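PDB 3MTV: papain-like cysteine protease from Porcine reproductive and respiratory syndrome virus, which acts as a metal-dependent nuclease and probably as a papain-like cysteine protease, and is likely to block host mRNA export and interferon signalling. Local coordinates for residues V19-R24 / R44-F49. Sequence-based numbering, arbitrary orientation.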
ATOM      1  N   VAL A  19       7.420  -2.705  -7.402  1.00 72.38           N
ATOM      2  CA  VAL A  19       6.910  -3.497  -6.296  1.00 54.45           C
ATOM      3  C   VAL A  19       6.934  -2.737  -4.914  1.00 69.72           C
ATOM      4  O   VAL A  19       7.721  -1.807  -4.719  1.00 71.87           O
ATOM      5  CB  VAL A  19       7.789  -4.642  -6.312  1.00 71.06           C
ATOM      6  CG1 VAL A  19       8.073  -5.164  -4.946  1.00 60.11           C
ATOM      7  CG2 VAL A  19       7.235  -5.636  -7.319  1.00 59.99           C
ATOM      8  N   SER A  20       6.021  -3.041  -3.988  1.00 56.18           N
ATOM      9  CA  SER A  20       5.890  -2.264  -2.771  1.00 42.81           C
ATOM     10  C   SER A  20       5.462  -3.190  -1.666  1.00 46.76           C
ATOM     11  O   SER A  20       4.840  -4.161  -1.897  1.00 56.24           O
ATOM     12  CB  SER A  20       4.812  -1.178  -2.925  1.00 53.32           C
ATOM     13  OG  SER A  20       4.102  -0.965  -1.675  1.00 65.04           O
ATOM     14  N   TRP A  21       5.699  -2.891  -0.422  1.00 51.49           N
ATOM     15  CA  TRP A  21       4.924  -3.696   0.488  1.00 47.92           C
ATOM     16  C   TRP A  21       4.216  -2.829   1.505  1.00 47.66           C
ATOM     17  O   TRP A  21       4.551  -1.716   1.623  1.00 51.36           O
ATOM     18  CB  TRP A  21       5.824  -4.663   1.213  1.00 38.52           C
ATOM     19  CG  TRP A  21       6.794  -4.062   2.252  1.00 54.62           C
ATOM     20  CD1 TRP A  21       8.002  -3.459   1.980  1.00 63.43           C
ATOM     21  CD2 TRP A  21       6.659  -4.016   3.680  1.00 45.04           C
ATOM     22  NE1 TRP A  21       8.632  -3.055   3.151  1.00 45.41           N
ATOM     23  CE2 TRP A  21       7.854  -3.407   4.206  1.00 45.36           C
ATOM     24  CE3 TRP A  21       5.674  -4.429   4.566  1.00 47.92           C
ATOM     25  CZ2 TRP A  21       8.076  -3.177   5.558  1.00 45.31           C
ATOM     26  CZ3 TRP A  21       5.904  -4.250   5.973  1.00 45.66           C
ATOM     27  CH2 TRP A  21       7.095  -3.600   6.432  1.00 60.39           C
ATOM     28  N   ALA A  22       3.339  -3.395   2.317  1.00 47.40           N
ATOM     29  CA  ALA A  22       2.577  -2.623   3.266  1.00 58.83           C
ATOM     30  C   ALA A  22       2.095  -3.564   4.335  1.00 51.54           C
ATOM     31  O   ALA A  22       2.042  -4.764   4.081  1.00 57.07           O
ATOM     32  CB  ALA A  22       1.431  -1.997   2.554  1.00 46.10           C
ATOM     33  N   PRO A  23       1.701  -3.047   5.522  1.00 46.59           N
ATOM     34  CA  PRO A  23       1.221  -4.000   6.546  1.00 56.08           C
ATOM     35  C   PRO A  23      -0.169  -4.548   6.169  1.00 59.14           C
ATOM     36  O   PRO A  23      -0.761  -3.970   5.253  1.00 54.77           O
ATOM     37  CB  PRO A  23       1.242  -3.204   7.866  1.00 40.51           C
ATOM     38  CG  PRO A  23       2.060  -2.061   7.605  1.00 49.52           C
ATOM     39  CD  PRO A  23       1.950  -1.727   6.095  1.00 44.82           C
ATOM     40  N   ARG A  24      -0.632  -5.639   6.809  1.00 54.31           N
ATOM     41  CA  ARG A  24      -1.652  -6.525   6.252  1.00 60.34           C
ATOM     42  C   ARG A  24      -2.841  -5.693   6.588  1.00 57.90           C
ATOM     43  O   ARG A  24      -3.586  -5.189   5.688  1.00 41.97           O
ATOM     44  CB  ARG A  24      -1.663  -7.907   6.958  1.00 57.27           C
ATOM     45  CG  ARG A  24      -2.838  -8.916   6.718  1.00 58.10           C
ATOM     46  CD  ARG A  24      -2.494 -10.295   7.464  1.00 65.42           C
ATOM     47  NE  ARG A  24      -3.675 -11.102   7.899  1.00100.04           N
ATOM     48  CZ  ARG A  24      -4.078 -12.349   7.467  1.00127.43           C
ATOM     49  NH1 ARG A  24      -3.400 -13.112   6.503  1.00 73.20           N
ATOM     50  NH2 ARG A  24      -5.215 -12.862   8.040  1.00 79.39           N
ATOM     51  N   ARG A  44      12.920 -10.471  -0.165  1.00 56.97           N
ATOM     52  CA  ARG A  44      13.933  -9.466  -0.451  1.00 80.30           C
ATOM     53  C   ARG A  44      13.432  -8.122   0.055  1.00 71.85           C
ATOM     54  O   ARG A  44      13.829  -7.688   1.152  1.00 65.93           O
ATOM     55  CB  ARG A  44      14.338  -9.387  -1.931  1.00 76.34           C
ATOM     56  CG  ARG A  44      15.589 -10.184  -2.147  1.00 79.78           C
ATOM     57  CD  ARG A  44      15.985 -10.511  -3.591  1.00 88.74           C
ATOM     58  NE  ARG A  44      16.967 -11.603  -3.447  1.00 98.53           N
ATOM     59  CZ  ARG A  44      17.687 -12.198  -4.410  1.00103.67           C
ATOM     60  NH1 ARG A  44      17.593 -11.849  -5.734  1.00 58.81           N
ATOM     61  NH2 ARG A  44      18.547 -13.151  -4.002  1.00 79.70           N
ATOM     62  N   LEU A  45      12.579  -7.499  -0.761  1.00 80.72           N
ATOM     63  CA  LEU A  45      11.600  -6.468  -0.363  1.00 60.49           C
ATOM     64  C   LEU A  45      11.249  -6.298   1.068  1.00 55.58           C
ATOM     65  O   LEU A  45      11.486  -5.299   1.626  1.00 46.10           O
ATOM     66  CB  LEU A  45      10.251  -6.731  -0.961  1.00 67.24           C
ATOM     67  CG  LEU A  45       9.688  -5.414  -1.497  1.00 72.65           C
ATOM     68  CD1 LEU A  45       8.243  -5.442  -1.481  1.00 68.47           C
ATOM     69  CD2 LEU A  45      10.147  -4.289  -0.660  1.00 54.43           C
ATOM     70  N   HIS A  46      10.613  -7.249   1.681  1.00 57.77           N
ATOM     71  CA  HIS A  46      10.113  -6.930   3.015  1.00 48.18           C
ATOM     72  C   HIS A  46      11.230  -6.843   3.954  1.00 49.97           C
ATOM     73  O   HIS A  46      11.173  -6.064   4.847  1.00 63.94           O
ATOM     74  CB  HIS A  46       9.132  -8.005   3.389  1.00 55.95           C
ATOM     75  CG  HIS A  46       8.754  -8.080   4.820  1.00 61.77           C
ATOM     76  ND1 HIS A  46       7.675  -7.400   5.328  1.00 46.76           N
ATOM     77  CD2 HIS A  46       9.233  -8.842   5.835  1.00 76.98           C
ATOM     78  CE1 HIS A  46       7.505  -7.714   6.591  1.00 62.74           C
ATOM     79  NE2 HIS A  46       8.444  -8.588   6.932  1.00 80.88           N
ATOM     80  N   THR A  47      12.261  -7.645   3.745  1.00 72.36           N
ATOM     81  CA  THR A  47      13.399  -7.673   4.640  1.00 69.87           C
ATOM     82  C   THR A  47      14.232  -6.417   4.494  1.00 67.60           C
ATOM     83  O   THR A  47      14.723  -5.819   5.485  1.00 56.62           O
ATOM     84  CB  THR A  47      14.237  -8.968   4.477  1.00 43.16           C
ATOM     85  OG1 THR A  47      13.676  -9.944   5.366  1.00 67.56           O
ATOM     86  CG2 THR A  47      15.625  -8.729   4.969  1.00 68.27           C
ATOM     87  N   SER A  48      14.383  -5.933   3.285  1.00 50.58           N
ATOM     88  CA  SER A  48      15.289  -4.814   3.220  1.00 56.00           C
ATOM     89  C   SER A  48      14.760  -3.372   3.074  1.00 65.54           C
ATOM     90  O   SER A  48      15.422  -2.401   3.428  1.00 70.16           O
ATOM     91  CB  SER A  48      16.458  -5.174   2.303  1.00 70.67           C
ATOM     92  OG  SER A  48      15.930  -5.751   1.180  1.00 78.41           O
ATOM     93  N   PHE A  49      13.528  -3.186   2.638  1.00 79.41           N
ATOM     94  CA  PHE A  49      12.995  -1.804   2.514  1.00 53.93           C
ATOM     95  C   PHE A  49      11.934  -1.359   3.472  1.00 47.20           C
ATOM     96  O   PHE A  49      11.495  -2.127   4.307  1.00 74.39           O
ATOM     97  CB  PHE A  49      12.480  -1.599   1.150  1.00 45.96           C
ATOM     98  CG  PHE A  49      13.476  -1.855   0.141  1.00 62.42           C
ATOM     99  CD1 PHE A  49      13.650  -3.114  -0.369  1.00 79.22           C
ATOM    100  CD2 PHE A  49      14.310  -0.853  -0.268  1.00 86.79           C
ATOM    101  CE1 PHE A  49      14.621  -3.367  -1.318  1.00 56.23           C
ATOM    102  CE2 PHE A  49      15.276  -1.100  -1.253  1.00 96.02           C
ATOM    103  CZ  PHE A  49      15.402  -2.369  -1.785  1.00 72.03           C
TER
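In the N-terminal region, away from the probable cysteine protease active site, helix 39-48 packs its last turn against one face of a four-stranded antiparallel sheet, here on strand 18-23. The axes of the short segments 19-23 and 44-48 pass 8.5 Å apart and cross at -58°. W21 makes the largest contribution. Its CG stands between the backbone N and the carbonyl carbon (chi1 70°), which lays the indole against the helix. H46, with CG anti to its backbone N, turns the edge of its imidazole onto the six-membered ring in a T-shaped stack, planes at 67°; ND1 lies 3.7 Å from W21 CE3. On the same side, H46 CA sits over the five-membered ring as a CH-pi contact, 4.2 Å from its centroid. At the indole edge, W21 NE1 gives a weak, bent hydrogen bond of 3.2 Å to F49 O, just where the chain leaves the helix. L45 crosses the indole obliquely and divides its own two methyls: L45 CD1 meets V19 CG1 at 3.5 Å, while L45 CD2 reaches W21 CD1. The neighbouring strand 10-15 continues this packing surface, A10 touching both W21 and H46 and M12 and V14 lying beside V19, while V55 of strand 54-56 pairs with V19 through the backbone.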